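Local structure of biotin protein ligase-like protein of unknown function (Silicibacter sp., 3BFM) at residues 27-40 with 48-60. The protein is of unknown function but resembles biotin protein ligases and belongs to the biotin/lipoate protein ligase family. Residues are numbered along the deposited sequence; the frame is centred on the assembly and turned at random. Where two conformers were deposited one is given.
Sequences ACQKAELGVDAGLV and VLRAALVLAPEVP. With CA (calcium ion), chain C.
With Val54 CG1 anti to the backbone N (chi1 173°) and CG2 anti to the carbonyl carbon, the two methyls point to different neighbours. CG1 reaches the carbonyl of Asp36, 3.7 Å from its O, and CB of Ala31, while CG2 meets CB of Ala27 at 3.9 Å and CD2 of Leu39. Alanines suit residues 27-32 of the helix, letting them lie close on strand 48-55, axis to axis 8.7 Å; Ala27 CB also touches Ala52 CB at 3.7 Å. On the other face of the sheet, Val40 and Leu53 form a non-hydrogen-bonded antiparallel pair, their side chains side by side with CG2 and CD2 3.7 Å apart and Trp163 of helix 156-175 against Leu53. The backbone of Val54 is gripped twice: its N donates almost straight to Leu39 O (3.0 Å), and its O accepts from Gly38 N (2.9 Å), tilted 26° from the carbonyl plane. Gly38 fits the type II turn from Asp36 to Leu39 because at its phi of 107° a CB would run into the carbonyl O of Ala37. Cut back to an alanine, Val54 would probably leave a gap between helix and turn and deprive Ala27, Ala31 and Leu39 of its methyls. Gly38 adjoins Ala37, whose O binds calcium at 2.4 Å together with Ala37 O of the second subunit, so an apolar core and two backbone hydrogen bonds hold the turn presenting this ligand at the dimer interface.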
loop_
_atom_site.group_PDB
_atom_site.type_symbol
_atom_site.label_atom_id
_atom_site.label_comp_id
_atom_site.label_asym_id
_atom_site.label_seq_id
_atom_site.Cartn_x
_atom_site.Cartn_y
_atom_site.Cartn_z
ATOM N N ALA A 27 2.808 -0.102 -17.368
ATOM C CA ALA A 27 3.156 -0.562 -16.023
ATOM C C ALA A 27 4.454 -1.373 -16.024
ATOM O O ALA A 27 5.284 -1.214 -15.123
ATOM C CB ALA A 27 2.027 -1.382 -15.448
ATOM N N CYS A 28 4.625 -2.254 -17.002
ATOM C CA CYS A 28 5.856 -3.030 -17.140
ATOM C C CYS A 28 7.055 -2.160 -17.425
ATOM O O CYS A 28 8.137 -2.355 -16.861
ATOM C CB CYS A 28 5.728 -4.054 -18.270
ATOM S SG CYS A 28 4.648 -5.437 -17.911
ATOM N N GLN A 29 6.865 -1.158 -18.267
ATOM C CA GLN A 29 7.933 -0.210 -18.594
ATOM C C GLN A 29 8.339 0.559 -17.350
ATOM O O GLN A 29 9.517 0.662 -17.023
ATOM C CB GLN A 29 7.480 0.762 -19.691
ATOM C CG GLN A 29 8.585 1.650 -20.226
ATOM N N LYS A 30 7.350 1.088 -16.635
ATOM C CA LYS A 30 7.639 1.821 -15.411
ATOM C C LYS A 30 8.297 0.933 -14.336
ATOM O O LYS A 30 9.218 1.357 -13.622
ATOM C CB LYS A 30 6.392 2.507 -14.891
ATOM C CG LYS A 30 5.970 3.676 -15.767
ATOM C CD LYS A 30 4.945 4.558 -15.120
ATOM C CE LYS A 30 4.811 5.878 -15.887
ATOM N NZ LYS A 30 4.598 7.021 -14.951
ATOM N N ALA A 31 7.864 -0.325 -14.267
ATOM C CA ALA A 31 8.393 -1.239 -13.273
ATOM C C ALA A 31 9.895 -1.448 -13.561
ATOM O O ALA A 31 10.745 -1.381 -12.674
ATOM C CB ALA A 31 7.620 -2.554 -13.327
ATOM N N GLU A 32 10.226 -1.652 -14.817
ATOM C CA GLU A 32 11.644 -1.855 -15.187
ATOM C C GLU A 32 12.502 -0.599 -14.929
ATOM O O GLU A 32 13.683 -0.714 -14.592
ATOM C CB GLU A 32 11.754 -2.341 -16.632
ATOM C CG GLU A 32 13.181 -2.754 -17.047
ATOM C CD GLU A 32 13.827 -3.820 -16.139
ATOM O OE1 GLU A 32 13.157 -4.822 -15.812
ATOM O OE2 GLU A 32 15.014 -3.646 -15.759
ATOM N N LEU A 33 11.893 0.575 -15.053
ATOM C CA LEU A 33 12.488 1.857 -14.633
ATOM C C LEU A 33 12.600 2.065 -13.134
ATOM O O LEU A 33 13.123 3.082 -12.718
ATOM C CB LEU A 33 11.653 3.041 -15.156
ATOM C CG LEU A 33 11.865 3.449 -16.606
ATOM C CD1 LEU A 33 10.717 4.315 -17.082
ATOM C CD2 LEU A 33 13.210 4.180 -16.739
ATOM N N GLY A 34 12.039 1.178 -12.323
ATOM C CA GLY A 34 12.190 1.289 -10.892
ATOM C C GLY A 34 10.995 1.833 -10.139
ATOM O O GLY A 34 11.104 2.063 -8.932
ATOM N N VAL A 35 9.846 2.016 -10.789
ATOM C CA VAL A 35 8.666 2.485 -10.071
ATOM C C VAL A 35 8.230 1.348 -9.142
ATOM O O VAL A 35 8.248 0.167 -9.517
ATOM C CB VAL A 35 7.545 2.975 -11.043
ATOM C CG1 VAL A 35 6.418 3.658 -10.297
ATOM C CG2 VAL A 35 8.130 3.944 -12.057
ATOM N N ASP A 36 7.863 1.707 -7.925
ATOM C CA ASP A 36 7.590 0.709 -6.903
ATOM C C ASP A 36 6.164 0.160 -7.002
ATOM O O ASP A 36 5.330 0.640 -7.775
ATOM C CB ASP A 36 7.758 1.295 -5.490
ATOM C CG ASP A 36 8.961 2.222 -5.346
ATOM O OD1 ASP A 36 10.079 1.826 -5.757
ATOM O OD2 ASP A 36 8.776 3.345 -4.791
ATOM N N ALA A 37 5.906 -0.834 -6.171
ATOM C CA ALA A 37 4.613 -1.453 -6.040
ATOM C C ALA A 37 3.552 -0.420 -5.684
ATOM O O ALA A 37 3.844 0.606 -5.072
ATOM C CB ALA A 37 4.663 -2.537 -4.972
ATOM N N GLY A 38 2.322 -0.684 -6.103
ATOM C CA GLY A 38 1.206 0.121 -5.717
ATOM C C GLY A 38 0.687 0.999 -6.828
ATOM O O GLY A 38 -0.421 1.492 -6.728
ATOM N N LEU A 39 1.476 1.169 -7.878
ATOM C CA LEU A 39 0.987 1.834 -9.086
ATOM C C LEU A 39 -0.107 1.027 -9.764
ATOM O O LEU A 39 0.065 -0.194 -10.004
ATOM C CB LEU A 39 2.103 2.029 -10.076
ATOM C CG LEU A 39 1.783 2.722 -11.397
ATOM C CD1 LEU A 39 1.407 4.190 -11.163
ATOM C CD2 LEU A 39 2.981 2.602 -12.365
ATOM N N VAL A 40 -1.176 1.729 -10.106
ATOM C CA VAL A 40 -2.287 1.232 -10.894
ATOM C C VAL A 40 -2.395 2.119 -12.123
ATOM O O VAL A 40 -2.840 3.244 -12.048
ATOM C CB VAL A 40 -3.646 1.230 -10.138
ATOM C CG1 VAL A 40 -4.772 0.688 -11.035
ATOM C CG2 VAL A 40 -3.547 0.469 -8.830
ATOM N N VAL A 48 -14.160 -0.405 -23.493
ATOM C CA VAL A 48 -13.151 -1.279 -22.891
ATOM C C VAL A 48 -12.604 -0.651 -21.623
ATOM O O VAL A 48 -12.561 0.579 -21.476
ATOM C CB VAL A 48 -11.999 -1.605 -23.871
ATOM C CG1 VAL A 48 -11.400 -0.317 -24.409
ATOM C CG2 VAL A 48 -10.893 -2.501 -23.205
ATOM N N LEU A 49 -12.255 -1.525 -20.686
ATOM C CA LEU A 49 -11.528 -1.130 -19.469
ATOM C C LEU A 49 -10.182 -1.840 -19.436
ATOM O O LEU A 49 -10.126 -3.050 -19.564
ATOM C CB LEU A 49 -12.327 -1.457 -18.190
ATOM C CG LEU A 49 -11.647 -1.305 -16.808
ATOM C CD1 LEU A 49 -11.252 0.167 -16.562
ATOM C CD2 LEU A 49 -12.540 -1.795 -15.672
ATOM N N ARG A 50 -9.093 -1.092 -19.270
ATOM C CA ARG A 50 -7.785 -1.725 -19.089
ATOM C C ARG A 50 -7.168 -1.171 -17.843
ATOM O O ARG A 50 -7.370 0.012 -17.535
ATOM C CB ARG A 50 -6.862 -1.545 -20.299
ATOM C CG ARG A 50 -7.369 -2.300 -21.522
ATOM C CD ARG A 50 -6.555 -1.943 -22.756
ATOM N NE ARG A 50 -7.050 -0.709 -23.316
ATOM C CZ ARG A 50 -6.445 -0.010 -24.270
ATOM N NH1 ARG A 50 -5.288 -0.401 -24.785
ATOM N NH2 ARG A 50 -7.005 1.101 -24.708
ATOM N N ALA A 51 -6.447 -2.023 -17.115
ATOM C CA ALA A 51 -5.738 -1.592 -15.956
ATOM C C ALA A 51 -4.620 -2.533 -15.655
ATOM O O ALA A 51 -4.580 -3.671 -16.151
ATOM C CB ALA A 51 -6.706 -1.415 -14.761
ATOM N N ALA A 52 -3.645 -2.058 -14.908
ATOM C CA ALA A 52 -2.478 -2.922 -14.581
ATOM C C ALA A 52 -1.944 -2.467 -13.233
ATOM O O ALA A 52 -1.888 -1.281 -12.968
ATOM C CB ALA A 52 -1.380 -2.900 -15.682
ATOM N N LEU A 53 -1.556 -3.455 -12.424
ATOM C CA LEU A 53 -0.987 -3.270 -11.075
ATOM C C LEU A 53 0.466 -3.699 -11.046
ATOM O O LEU A 53 0.796 -4.817 -11.509
ATOM C CB LEU A 53 -1.664 -4.181 -10.065
ATOM C CG LEU A 53 -3.161 -4.381 -10.117
ATOM C CD1 LEU A 53 -3.503 -5.376 -9.020
ATOM C CD2 LEU A 53 -3.875 -3.049 -9.909
ATOM N N VAL A 54 1.319 -2.842 -10.468
ATOM C CA VAL A 54 2.732 -3.178 -10.215
ATOM C C VAL A 54 2.833 -3.711 -8.783
ATOM O O VAL A 54 2.359 -3.057 -7.824
ATOM C CB VAL A 54 3.674 -1.966 -10.377
ATOM C CG1 VAL A 54 5.107 -2.326 -9.932
ATOM C CG2 VAL A 54 3.610 -1.419 -11.844
ATOM N N LEU A 55 3.422 -4.901 -8.684
ATOM C CA LEU A 55 3.639 -5.627 -7.437
ATOM C C LEU A 55 5.123 -6.011 -7.292
ATOM O O LEU A 55 5.883 -6.054 -8.273
ATOM C CB LEU A 55 2.794 -6.895 -7.451
ATOM C CG LEU A 55 1.321 -6.665 -7.747
ATOM C CD1 LEU A 55 0.543 -7.973 -7.895
ATOM C CD2 LEU A 55 0.745 -5.827 -6.615
ATOM N N ALA A 56 5.526 -6.289 -6.060
ATOM C CA ALA A 56 6.873 -6.779 -5.780
ATOM C C ALA A 56 6.910 -7.756 -4.601
ATOM O O ALA A 56 7.473 -7.448 -3.556
ATOM C CB ALA A 56 7.815 -5.599 -5.539
ATOM N N PRO A 57 6.339 -8.961 -4.770
ATOM C CA PRO A 57 6.356 -9.945 -3.683
ATOM C C PRO A 57 7.764 -10.531 -3.499
ATOM O O PRO A 57 8.456 -10.846 -4.467
ATOM C CB PRO A 57 5.364 -11.004 -4.141
ATOM C CG PRO A 57 5.368 -10.913 -5.624
ATOM C CD PRO A 57 5.707 -9.487 -5.996
ATOM N N GLU A 58 8.202 -10.640 -2.257
ATOM C CA GLU A 58 9.571 -11.058 -2.010
ATOM C C GLU A 58 9.610 -12.573 -1.833
ATOM O O GLU A 58 9.812 -13.093 -0.747
ATOM C CB GLU A 58 10.138 -10.297 -0.823
ATOM C CG GLU A 58 10.373 -8.845 -1.158
ATOM C CD GLU A 58 10.248 -7.946 0.044
ATOM O OE1 GLU A 58 9.102 -7.563 0.380
ATOM O OE2 GLU A 58 11.298 -7.619 0.638
ATOM N N VAL A 59 9.381 -13.262 -2.945
ATOM C CA VAL A 59 9.423 -14.709 -3.008
ATOM C C VAL A 59 9.946 -15.097 -4.378
ATOM O O VAL A 59 9.999 -14.274 -5.290
ATOM C CB VAL A 59 8.031 -15.354 -2.786
ATOM C CG1 VAL A 59 7.436 -14.955 -1.451
ATOM C CG2 VAL A 59 7.058 -15.030 -3.931
ATOM N N PRO A 60 10.342 -16.354 -4.551
ATOM C CA PRO A 60 10.750 -16.751 -5.897
ATOM C C PRO A 60 9.614 -16.683 -6.913
ATOM O O PRO A 60 8.466 -16.830 -6.527
ATOM C CB PRO A 60 11.166 -18.201 -5.703
ATOM C CG PRO A 60 11.545 -18.283 -4.252
ATOM C CD PRO A 60 10.529 -17.451 -3.579
HETATM CA CA CA C . 4.072 2.841 -4.138
HETATM O O HOH W 1 4.432 3.151 -6.548
HETATM O O HOH W 2 6.158 4.161 -4.149
HETATM O O HOH W 3 5.530 1.677 -2.527
HETATM O O HOH W 4 2.573 1.726 -2.558
HETATM O O HOH W 5 1.872 3.433 -4.949
#